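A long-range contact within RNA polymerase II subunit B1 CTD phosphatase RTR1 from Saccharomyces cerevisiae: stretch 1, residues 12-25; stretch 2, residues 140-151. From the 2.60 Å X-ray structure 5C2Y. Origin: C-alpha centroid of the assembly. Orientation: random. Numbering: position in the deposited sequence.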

# COMPACT_ATOMS: atom_id res chain seq x y z
N ILE A 12 7.81 -10.06 4.10
CA ILE A 12 8.04 -8.78 4.74
C ILE A 12 8.84 -8.93 6.04
O ILE A 12 9.67 -8.09 6.37
CB ILE A 12 6.70 -8.09 5.02
CG1 ILE A 12 6.00 -7.83 3.70
CG2 ILE A 12 6.90 -6.81 5.75
CD1 ILE A 12 4.62 -7.35 3.84
N LYS A 13 8.57 -10.02 6.77
CA LYS A 13 9.21 -10.24 8.05
C LYS A 13 10.63 -10.74 7.85
O LYS A 13 11.54 -10.36 8.58
CB LYS A 13 8.41 -11.25 8.89
CG LYS A 13 7.16 -10.71 9.60
CD LYS A 13 6.45 -11.89 10.25
CE LYS A 13 5.07 -11.54 10.81
NZ LYS A 13 4.21 -12.78 10.85
N GLU A 14 10.82 -11.59 6.83
CA GLU A 14 12.12 -12.20 6.55
C GLU A 14 13.05 -11.25 5.81
O GLU A 14 14.24 -11.15 6.13
CB GLU A 14 11.95 -13.49 5.73
CG GLU A 14 11.55 -14.73 6.56
CD GLU A 14 10.86 -15.82 5.72
OE1 GLU A 14 10.68 -15.60 4.50
OE2 GLU A 14 10.48 -16.88 6.29
N THR A 15 12.52 -10.55 4.81
CA THR A 15 13.34 -9.73 3.93
C THR A 15 13.70 -8.37 4.54
O THR A 15 14.69 -7.77 4.14
CB THR A 15 12.63 -9.51 2.57
OG1 THR A 15 12.02 -10.74 2.14
CG2 THR A 15 13.59 -9.00 1.50
N ALA A 16 12.93 -7.90 5.52
CA ALA A 16 13.14 -6.54 6.04
C ALA A 16 13.33 -6.45 7.55
O ALA A 16 14.03 -5.57 8.04
CB ALA A 16 11.97 -5.64 5.64
N LEU A 17 12.67 -7.33 8.28
CA LEU A 17 12.53 -7.13 9.71
C LEU A 17 13.55 -7.90 10.53
O LEU A 17 13.86 -7.50 11.66
CB LEU A 17 11.12 -7.52 10.15
CG LEU A 17 10.00 -6.72 9.52
CD1 LEU A 17 8.66 -7.14 10.12
CD2 LEU A 17 10.27 -5.23 9.73
N ILE A 18 14.05 -9.00 9.98
CA ILE A 18 15.00 -9.87 10.70
C ILE A 18 16.14 -9.13 11.44
O ILE A 18 16.36 -9.37 12.62
CB ILE A 18 15.63 -10.90 9.74
CG1 ILE A 18 14.65 -12.01 9.40
CG2 ILE A 18 16.89 -11.50 10.35
CD1 ILE A 18 15.22 -13.03 8.43
N PRO A 19 16.84 -8.20 10.75
CA PRO A 19 18.03 -7.69 11.44
C PRO A 19 17.79 -6.71 12.58
O PRO A 19 18.76 -6.10 13.04
CB PRO A 19 18.80 -6.99 10.31
CG PRO A 19 18.18 -7.51 9.03
CD PRO A 19 16.76 -7.70 9.37
N PHE A 20 16.56 -6.51 13.03
CA PHE A 20 16.32 -5.51 14.07
C PHE A 20 15.40 -6.02 15.18
O PHE A 20 14.72 -5.23 15.84
CB PHE A 20 15.72 -4.24 13.47
CG PHE A 20 16.40 -3.78 12.20
CD1 PHE A 20 17.49 -2.93 12.24
CD2 PHE A 20 15.91 -4.17 10.96
CE1 PHE A 20 18.09 -2.49 11.07
CE2 PHE A 20 16.51 -3.74 9.79
CZ PHE A 20 17.60 -2.90 9.85
N GLN A 21 15.40 -7.33 15.38
CA GLN A 21 14.66 -7.94 16.49
C GLN A 21 15.47 -7.90 17.79
O GLN A 21 15.22 -8.66 18.72
CB GLN A 21 14.29 -9.38 16.14
CG GLN A 21 13.65 -9.52 14.78
CD GLN A 21 12.27 -8.91 14.73
OE1 GLN A 21 11.42 -9.20 15.57
NE2 GLN A 21 12.04 -8.05 13.74
N LYS A 22 16.44 -7.00 17.82
CA LYS A 22 17.28 -6.78 18.99
C LYS A 22 16.68 -5.70 19.90
O LYS A 22 16.72 -5.82 21.12
CB LYS A 22 18.69 -6.37 18.56
CG LYS A 22 19.67 -6.12 19.70
CD LYS A 22 19.85 -7.38 20.55
CE LYS A 22 21.03 -7.23 21.52
NZ LYS A 22 20.81 -6.13 22.50
N HIS A 23 16.12 -4.65 19.31
CA HIS A 23 15.60 -3.57 20.13
C HIS A 23 14.15 -3.20 19.79
O HIS A 23 13.70 -3.38 18.67
CB HIS A 23 16.48 -2.33 19.99
CG HIS A 23 17.83 -2.47 20.63
ND1 HIS A 23 18.01 -2.46 22.00
CD2 HIS A 23 19.06 -2.63 20.09
CE1 HIS A 23 19.29 -2.60 22.27
NE2 HIS A 23 19.95 -2.71 21.14
N ARG A 24 13.44 -2.70 20.79
CA ARG A 24 12.12 -2.14 20.58
C ARG A 24 12.24 -0.86 19.76
O ARG A 24 11.41 -0.59 18.88
CB ARG A 24 11.43 -1.85 21.92
CG ARG A 24 10.57 -2.99 22.44
CD ARG A 24 9.77 -2.63 23.69
NE ARG A 24 8.69 -1.68 23.43
CZ ARG A 24 8.74 -0.39 23.75
NH1 ARG A 24 9.81 0.11 24.36
NH2 ARG A 24 7.70 0.40 23.47
N GLN A 25 13.27 -0.07 20.04
CA GLN A 25 13.40 1.27 19.48
C GLN A 25 14.42 1.40 18.35
O GLN A 25 15.63 1.32 18.58
CB GLN A 25 13.75 2.25 20.58
CG GLN A 25 13.87 3.67 20.10
CD GLN A 25 12.57 4.19 19.60
OE1 GLN A 25 11.55 4.09 20.29
NE2 GLN A 25 12.57 4.73 18.39
N ARG A 140 7.47 4.59 15.76
CA ARG A 140 6.50 3.54 16.09
C ARG A 140 7.18 2.38 16.77
O ARG A 140 7.28 1.28 16.20
CB ARG A 140 5.78 3.07 14.83
CG ARG A 140 5.27 4.21 13.98
CD ARG A 140 4.73 3.72 12.65
NE ARG A 140 4.24 4.86 11.88
CZ ARG A 140 3.46 4.76 10.81
NH1 ARG A 140 3.07 3.56 10.38
NH2 ARG A 140 3.05 5.86 10.19
N THR A 141 7.66 2.63 17.99
CA THR A 141 8.42 1.65 18.75
C THR A 141 7.78 0.28 18.79
O THR A 141 6.60 0.14 19.13
CB THR A 141 8.62 2.07 20.20
OG1 THR A 141 9.06 3.44 20.26
CG2 THR A 141 9.66 1.18 20.85
N GLY A 142 8.54 -0.74 18.43
CA GLY A 142 8.07 -2.10 18.54
C GLY A 142 7.26 -2.67 17.40
O GLY A 142 7.14 -3.90 17.33
N VAL A 143 6.73 -1.84 16.49
CA VAL A 143 5.84 -2.36 15.43
C VAL A 143 6.53 -3.30 14.46
O VAL A 143 5.89 -3.84 13.57
CB VAL A 143 5.20 -1.26 14.55
CG1 VAL A 143 4.43 -0.25 15.40
CG2 VAL A 143 6.23 -0.59 13.66
N HIS A 144 7.84 -3.51 14.63
CA HIS A 144 8.60 -4.35 13.72
C HIS A 144 8.96 -5.68 14.36
O HIS A 144 9.53 -6.57 13.71
CB HIS A 144 9.88 -3.63 13.30
CG HIS A 144 10.80 -3.36 14.43
ND1 HIS A 144 10.70 -2.23 15.23
CD2 HIS A 144 11.83 -4.09 14.94
CE1 HIS A 144 11.64 -2.27 16.16
NE2 HIS A 144 12.34 -3.39 16.00
N LEU A 145 8.62 -5.82 15.64
CA LEU A 145 8.98 -7.00 16.42
C LEU A 145 8.03 -8.17 16.18
O LEU A 145 6.80 -8.03 16.29
CB LEU A 145 9.02 -6.65 17.91
CG LEU A 145 10.11 -5.65 18.29
CD1 LEU A 145 9.91 -5.12 19.71
CD2 LEU A 145 11.50 -6.26 18.12
N PHE A 146 8.63 -9.32 15.85
CA PHE A 146 7.90 -10.56 15.57
C PHE A 146 7.03 -10.98 16.74
O PHE A 146 5.83 -11.12 16.60
CB PHE A 146 8.87 -11.69 15.23
CG PHE A 146 9.58 -11.50 13.93
CD1 PHE A 146 9.20 -10.48 13.07
CD2 PHE A 146 10.62 -12.33 13.57
CE1 PHE A 146 9.85 -10.30 11.88
CE2 PHE A 146 11.28 -12.16 12.36
CZ PHE A 146 10.89 -11.14 11.51
N GLU A 147 7.65 -11.19 17.89
CA GLU A 147 6.92 -11.49 19.11
C GLU A 147 6.76 -10.17 19.84
O GLU A 147 7.49 -9.85 20.77
CB GLU A 147 7.66 -12.56 19.92
CG GLU A 147 7.62 -13.91 19.22
CD GLU A 147 8.46 -13.95 17.96
OE1 GLU A 147 9.54 -13.32 17.91
OE2 GLU A 147 8.02 -14.63 17.00
N ASP A 148 5.79 -9.38 19.38
CA ASP A 148 5.57 -8.03 19.85
C ASP A 148 4.79 -8.07 21.17
O ASP A 148 3.65 -8.56 21.20
CB ASP A 148 4.82 -7.22 18.77
CG ASP A 148 4.79 -5.73 19.05
OD1 ASP A 148 5.29 -5.27 20.11
OD2 ASP A 148 4.26 -5.01 18.16
N PRO A 149 5.41 -7.61 22.27
CA PRO A 149 4.71 -7.49 23.55
C PRO A 149 3.47 -6.59 23.47
O PRO A 149 2.63 -6.60 24.37
CB PRO A 149 5.77 -6.88 24.48
CG PRO A 149 6.86 -6.35 23.54
CD PRO A 149 6.84 -7.26 22.38
N GLU A 150 3.35 -5.81 22.40
CA GLU A 150 2.24 -4.90 22.24
C GLU A 150 1.55 -5.18 20.91
O GLU A 150 0.91 -4.30 20.33
CB GLU A 150 2.72 -3.44 22.30
CG GLU A 150 3.75 -3.17 23.38
CD GLU A 150 4.16 -1.71 23.45
OE1 GLU A 150 3.75 -0.93 22.56
OE2 GLU A 150 4.90 -1.35 24.38
N GLN A 151 1.71 -6.41 20.42
CA GLN A 151 1.16 -6.80 19.13
C GLN A 151 -0.29 -6.39 19.00
O GLN A 151 -0.68 -5.73 18.04
CB GLN A 151 1.28 -8.31 18.93
CG GLN A 151 0.68 -8.77 17.63
CD GLN A 151 1.69 -8.72 16.50
OE1 GLN A 151 2.89 -8.97 16.70
NE2 GLN A 151 1.22 -8.37 15.31

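The best-aligned polar contacts centre on Q21, whose side-chain amide reads the backbone of the other stretch as a peptide group would. Its OE1 accepts from F146 N (2.8 Å, 174° at the hydrogen), and its NE2 donates to H144 O (2.9 Å, 171°). NE2 also donates to L17 O within its own stretch (2.8 Å, 170°), so both amide hydrogens are used and the side chain is fixed between the two segments.

H144 returns the favour. With chi1 at 63° (p), its ring reaches stretch 1, and NE2 donates to H23 O at 3.0 Å and 135°. F20 O lies equally close to H144 NE2, 3.0 Å, but the 123° angle makes that hydrogen bond weak. Both carbonyls sit at the ring edge, near its plane, where an imidazole N-H is directed.

Further along, backbone meets backbone: G142 N donates to R24 O (2.9 Å, 136°), where the CA atoms of R24 and G142 come within 4.5 Å. G142 has phi/psi of 86/-17 in a type II turn from R140 to V143; a CB there would jam against the preceding carbonyl O. Next to it, T141 OG1 donates to Q25 OE1 at 2.6 Å. No strand pairing is involved, since stretch 2 has neither regular helix nor strand.

R24 makes a long salt bridge, NH2 to E150 OE2 at 3.4 Å, while T141 CG2 covers one face of its guanidinium. Its aliphatic portion packs on L145, CG to CD1 at 3.5 Å.

At the helical end, the F146 ring packs against L17, CE1 to CB at 3.5 Å, and more loosely against I18, CZ to CG1 at 4.4 Å. K13 O approaches the ring edge, 3.1 Å from F146 CZ, whereas Q21 OE1 lies over one face. Together the contacts bury 750 Å², summed over both sides.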